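Local coordinates for phospholipase C-beta (PLC-beta) (Sepia officinalis, PDB 3QR0), which belongs to the phospholipase C-beta family, multidomain proteins that combine a PH domain, EF-hand-like modules, a TIM-barrel-like X/Y core and a C2 domain, here with calcium bound, at residues G677-T682 and A799-F804; Y583-Y588 and D604-V609. All coordinates share one frame; numbering follows the deposited sequence.

How the contacts relate
Contacts 1 and 2 lie in series along the chain, yet they touch, with centres 12 Å apart. Contact 2 is internal to the Y part of the TIM-barrel-like core; contact 1 joins a C2-domain loop to A799-F804, near the C-terminus. Helix 586-589 links the two: I587 CG1 lies 3.6 Å from F804 CD2, and I587 CG2 lies 3.9 Å from L801 CD2. Core, C2 loop and C-terminal segment thus meet around I587 and F804, with G677 O 3.8 Å from Q586 CB. Glycerol, probably from the crystallisation liquor, lies about 4 Å from the side chains of F804 and I605. The calcium ion, held by N339, E368, D370 and E417, is about 11 Å from the side chain of Y583.

Contact 1 (G677-T682 and A799-F804); sequences GLPTDT and AALCAF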
# COMPACT_ATOMS: atom_id res chain seq x y z
N GLY A 677 -0.18 -6.41 -16.38
CA GLY A 677 -0.68 -7.77 -16.19
C GLY A 677 0.16 -8.69 -17.03
O GLY A 677 1.38 -8.59 -17.03
N LEU A 678 -0.48 -9.59 -17.78
CA LEU A 678 0.23 -10.36 -18.79
C LEU A 678 0.89 -9.40 -19.78
O LEU A 678 0.40 -8.28 -19.97
CB LEU A 678 -0.71 -11.31 -19.54
CG LEU A 678 -1.27 -12.52 -18.77
CD1 LEU A 678 -1.98 -13.45 -19.75
CD2 LEU A 678 -0.18 -13.28 -18.03
N PRO A 679 2.00 -9.82 -20.41
CA PRO A 679 2.64 -8.97 -21.40
C PRO A 679 1.66 -8.44 -22.45
O PRO A 679 1.71 -7.26 -22.78
CB PRO A 679 3.69 -9.89 -22.03
CG PRO A 679 4.03 -10.84 -20.96
CD PRO A 679 2.77 -11.05 -20.16
N THR A 680 0.77 -9.30 -22.94
CA THR A 680 -0.22 -8.90 -23.95
C THR A 680 -1.24 -7.87 -23.43
O THR A 680 -1.89 -7.18 -24.22
CB THR A 680 -0.98 -10.13 -24.51
OG1 THR A 680 -1.62 -9.78 -25.74
CG2 THR A 680 -2.01 -10.66 -23.52
N ASP A 681 -1.40 -7.77 -22.11
CA ASP A 681 -2.33 -6.83 -21.49
C ASP A 681 -1.64 -5.61 -20.88
O ASP A 681 -2.30 -4.74 -20.31
CB ASP A 681 -3.12 -7.53 -20.38
CG ASP A 681 -4.03 -8.63 -20.90
OD1 ASP A 681 -4.46 -8.55 -22.07
OD2 ASP A 681 -4.32 -9.58 -20.13
N THR A 682 -0.31 -5.54 -20.98
CA THR A 682 0.43 -4.46 -20.35
C THR A 682 0.54 -3.27 -21.30
O THR A 682 1.02 -3.41 -22.41
CB THR A 682 1.81 -4.96 -19.89
OG1 THR A 682 1.62 -5.95 -18.87
CG2 THR A 682 2.65 -3.81 -19.34
N ALA A 799 10.80 -9.93 -26.61
CA ALA A 799 10.12 -8.77 -27.21
C ALA A 799 8.82 -8.43 -26.48
O ALA A 799 8.53 -7.26 -26.25
CB ALA A 799 9.85 -9.02 -28.69
N ALA A 800 8.06 -9.46 -26.11
CA ALA A 800 6.83 -9.28 -25.33
C ALA A 800 7.10 -8.54 -24.02
O ALA A 800 6.28 -7.72 -23.60
CB ALA A 800 6.17 -10.62 -25.04
N LEU A 801 8.24 -8.82 -23.40
CA LEU A 801 8.59 -8.21 -22.11
C LEU A 801 8.98 -6.73 -22.19
O LEU A 801 9.08 -6.07 -21.16
CB LEU A 801 9.70 -9.00 -21.42
CG LEU A 801 9.31 -10.41 -20.97
CD1 LEU A 801 10.54 -11.15 -20.48
CD2 LEU A 801 8.22 -10.39 -19.88
N CYS A 802 9.19 -6.23 -23.41
CA CYS A 802 9.44 -4.80 -23.62
C CYS A 802 8.24 -3.93 -23.21
O CYS A 802 8.43 -2.77 -22.84
CB CYS A 802 9.81 -4.52 -25.08
SG CYS A 802 11.44 -5.17 -25.56
N ALA A 803 7.03 -4.48 -23.25
CA ALA A 803 5.82 -3.74 -22.82
C ALA A 803 5.90 -3.19 -21.39
O ALA A 803 5.22 -2.21 -21.08
CB ALA A 803 4.58 -4.62 -22.97
N PHE A 804 6.69 -3.82 -20.53
CA PHE A 804 6.84 -3.38 -19.13
C PHE A 804 7.80 -2.21 -18.92
O PHE A 804 7.77 -1.56 -17.87
CB PHE A 804 7.32 -4.56 -18.28
CG PHE A 804 6.32 -5.67 -18.20
CD1 PHE A 804 5.26 -5.60 -17.29
CD2 PHE A 804 6.42 -6.76 -19.03
CE1 PHE A 804 4.33 -6.62 -17.22
CE2 PHE A 804 5.49 -7.79 -18.96
CZ PHE A 804 4.44 -7.72 -18.06
O HOH W 1 3.89 -7.42 -24.94
O HOH W 2 3.31 -1.24 -22.83
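F804 pushes its ring into the bend of G677-T682, with T682 across one face and the carbonyl oxygen of G677 at the edge. Its CG stands anti to the carbonyl carbon (chi1 -65°), which sends the ring across to the loop, and the tip atom CZ comes 3.3 Å from G677 O. Both branches of T682 meet the ring. CG2, anti to the backbone N, makes a CH-pi contact over the face, 4.2 Å from the F804 centroid and 27° off the ring normal. OG1, anti to the carbonyl carbon, lies 3.2 Å from F804 CE1 and also closes its own loop, where it takes the N-H of G677 in a nearly straight bond (166°) and donates to L678 O, coming from above that carbonyl's plane. L678 O also receives D681 N, so one oxygen receives two donors across the short 3-10 turn 679-681, and T682 N adds a bond to P679 O.

This turn follows strand 669-676 of the C2 domain, a beta-sandwich fold whose loops project from the strand ends, and it meets A799-F804. Threonine suits the position because it offers the ring a methyl and the loop a hydroxyl. P679 lays its rigid ring against A800 and the F804 ring: CB lies 4.0 Å from A800 CB, and CG lies 3.9 Å from F804 CE2. The small methyls of A800 and A803 let the two backbones come close, and A803 CB sits 3.9 Å from P679 O. Water bridges join the main chains: one water donates to A803 O and T682 O, a second to A800 O and, weakly, to P679 O.

Contact 2 (Y583-Y588 and D604-V609); sequences YVPQIY and DIAMCV
Within the Y half of the TIM-barrel-like core, the approach to helix 586-589 runs across the first turns of helix 605-613, and the tightest point is a single methyl group. A606 CB points at the 583-588 backbone and sits only 3.0 Å from Y583 O; the flank of the P585 ring reaches the same methyl, with CD 3.9 Å away. Alanine suits this place because the CA atoms of V584 and A606 are just 4.7 Å apart, too close for a bulky group between them. Proline, facing the helix, offers a compact apolar surface.

Two side-chain pairs extend the contact. V584 CG2, anti to its carbonyl carbon, crosses obliquely to I605 CD1 at 4.0 Å; I605 gets there with CG1 anti to the backbone N and chi2 turned to -87°. Farther along, Q586 and V609 meet tip to tip. The glutamine chain is bent at chi2 (80°), swinging its amide toward V609 CG1, which stands anti to its own backbone N. NE2 comes within 3.3 Å of V609 CG1, and the buried OE1 has no polar partner in the model.

D604 is the N-cap of helix 605-613: its OD1 accepts a weak bond from M607 N, while OD2 takes the N-H of N582, tying the helix start to the residue just before Y583. A bound glycerol hydrogen-bonds to V584 N. Strand 718-725 of the C2 domain packs against both segments, V718 on Q586 and R720 on I605 and C608; strand 595-596 packs against 583-588, with V596 against Y583, P585 and Y588. The two tyrosines also pack together, Y588 CE2 lying 3.8 Å above the plane of the Y583 ring, displaced toward its rim.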
# COMPACT_ATOMS: atom_id res chain seq x y z
N TYR A 583 12.44 -4.20 -11.25
CA TYR A 583 11.58 -4.74 -12.30
C TYR A 583 10.11 -4.63 -11.90
O TYR A 583 9.79 -4.53 -10.72
CB TYR A 583 11.90 -6.21 -12.60
CG TYR A 583 12.12 -7.08 -11.39
CD1 TYR A 583 13.37 -7.62 -11.12
CD2 TYR A 583 11.08 -7.38 -10.50
CE1 TYR A 583 13.59 -8.42 -10.01
CE2 TYR A 583 11.30 -8.18 -9.38
CZ TYR A 583 12.56 -8.69 -9.14
OH TYR A 583 12.79 -9.49 -8.04
N VAL A 584 9.23 -4.65 -12.89
CA VAL A 584 7.80 -4.68 -12.64
C VAL A 584 7.43 -6.10 -12.21
O VAL A 584 7.72 -7.06 -12.93
CB VAL A 584 7.00 -4.28 -13.90
CG1 VAL A 584 5.51 -4.43 -13.66
CG2 VAL A 584 7.34 -2.84 -14.29
N PRO A 585 6.81 -6.24 -11.02
CA PRO A 585 6.62 -7.57 -10.43
C PRO A 585 5.66 -8.49 -11.21
O PRO A 585 5.83 -9.71 -11.15
CB PRO A 585 6.09 -7.27 -9.03
CG PRO A 585 5.50 -5.91 -9.13
CD PRO A 585 6.32 -5.18 -10.13
N GLN A 586 4.69 -7.92 -11.92
CA GLN A 586 3.80 -8.70 -12.78
C GLN A 586 4.56 -9.66 -13.71
O GLN A 586 4.07 -10.74 -14.00
CB GLN A 586 2.89 -7.79 -13.63
CG GLN A 586 1.62 -7.29 -12.91
CD GLN A 586 1.86 -6.13 -11.97
OE1 GLN A 586 2.97 -5.60 -11.85
NE2 GLN A 586 0.79 -5.72 -11.27
N ILE A 587 5.75 -9.26 -14.17
CA ILE A 587 6.55 -10.12 -15.05
C ILE A 587 6.65 -11.53 -14.46
O ILE A 587 6.51 -12.52 -15.18
CB ILE A 587 7.98 -9.56 -15.27
CG1 ILE A 587 7.94 -8.27 -16.09
CG2 ILE A 587 8.85 -10.60 -16.00
CD1 ILE A 587 9.25 -7.49 -16.09
N TYR A 588 6.89 -11.60 -13.15
CA TYR A 588 7.11 -12.87 -12.47
C TYR A 588 5.85 -13.43 -11.81
O TYR A 588 5.67 -14.64 -11.75
CB TYR A 588 8.28 -12.72 -11.48
CG TYR A 588 9.52 -12.25 -12.22
CD1 TYR A 588 10.25 -13.13 -13.00
CD2 TYR A 588 9.90 -10.91 -12.20
CE1 TYR A 588 11.36 -12.71 -13.72
CE2 TYR A 588 11.01 -10.48 -12.91
CZ TYR A 588 11.73 -11.39 -13.67
OH TYR A 588 12.83 -10.98 -14.38
N ASP A 604 9.73 3.63 -7.43
CA ASP A 604 9.46 3.62 -8.85
C ASP A 604 8.13 2.91 -9.13
O ASP A 604 7.43 2.50 -8.19
CB ASP A 604 10.63 2.98 -9.62
CG ASP A 604 10.94 1.55 -9.20
OD1 ASP A 604 10.30 1.00 -8.27
OD2 ASP A 604 11.86 0.97 -9.82
N ILE A 605 7.76 2.78 -10.40
CA ILE A 605 6.48 2.16 -10.77
C ILE A 605 6.27 0.80 -10.08
O ILE A 605 5.18 0.50 -9.58
CB ILE A 605 6.32 2.07 -12.32
CG1 ILE A 605 4.96 1.46 -12.70
CG2 ILE A 605 7.48 1.30 -12.95
CD1 ILE A 605 4.94 -0.06 -12.76
N ALA A 606 7.33 -0.01 -10.01
CA ALA A 606 7.25 -1.34 -9.41
C ALA A 606 6.79 -1.31 -7.95
O ALA A 606 5.90 -2.07 -7.57
CB ALA A 606 8.59 -2.04 -9.51
N MET A 607 7.37 -0.43 -7.15
CA MET A 607 6.99 -0.31 -5.74
C MET A 607 5.60 0.30 -5.56
O MET A 607 4.84 -0.14 -4.70
CB MET A 607 8.03 0.48 -4.93
CG MET A 607 9.15 -0.38 -4.35
SD MET A 607 8.58 -1.84 -3.45
CE MET A 607 7.66 -1.09 -2.10
N CYS A 608 5.27 1.31 -6.37
CA CYS A 608 3.93 1.89 -6.38
C CYS A 608 2.85 0.83 -6.61
O CYS A 608 1.84 0.81 -5.90
CB CYS A 608 3.83 2.99 -7.44
SG CYS A 608 4.82 4.45 -7.07
N VAL A 609 3.08 -0.05 -7.58
CA VAL A 609 2.14 -1.13 -7.91
C VAL A 609 2.10 -2.19 -6.80
O VAL A 609 1.02 -2.65 -6.42
CB VAL A 609 2.50 -1.80 -9.26
CG1 VAL A 609 1.67 -3.04 -9.49
CG2 VAL A 609 2.32 -0.81 -10.41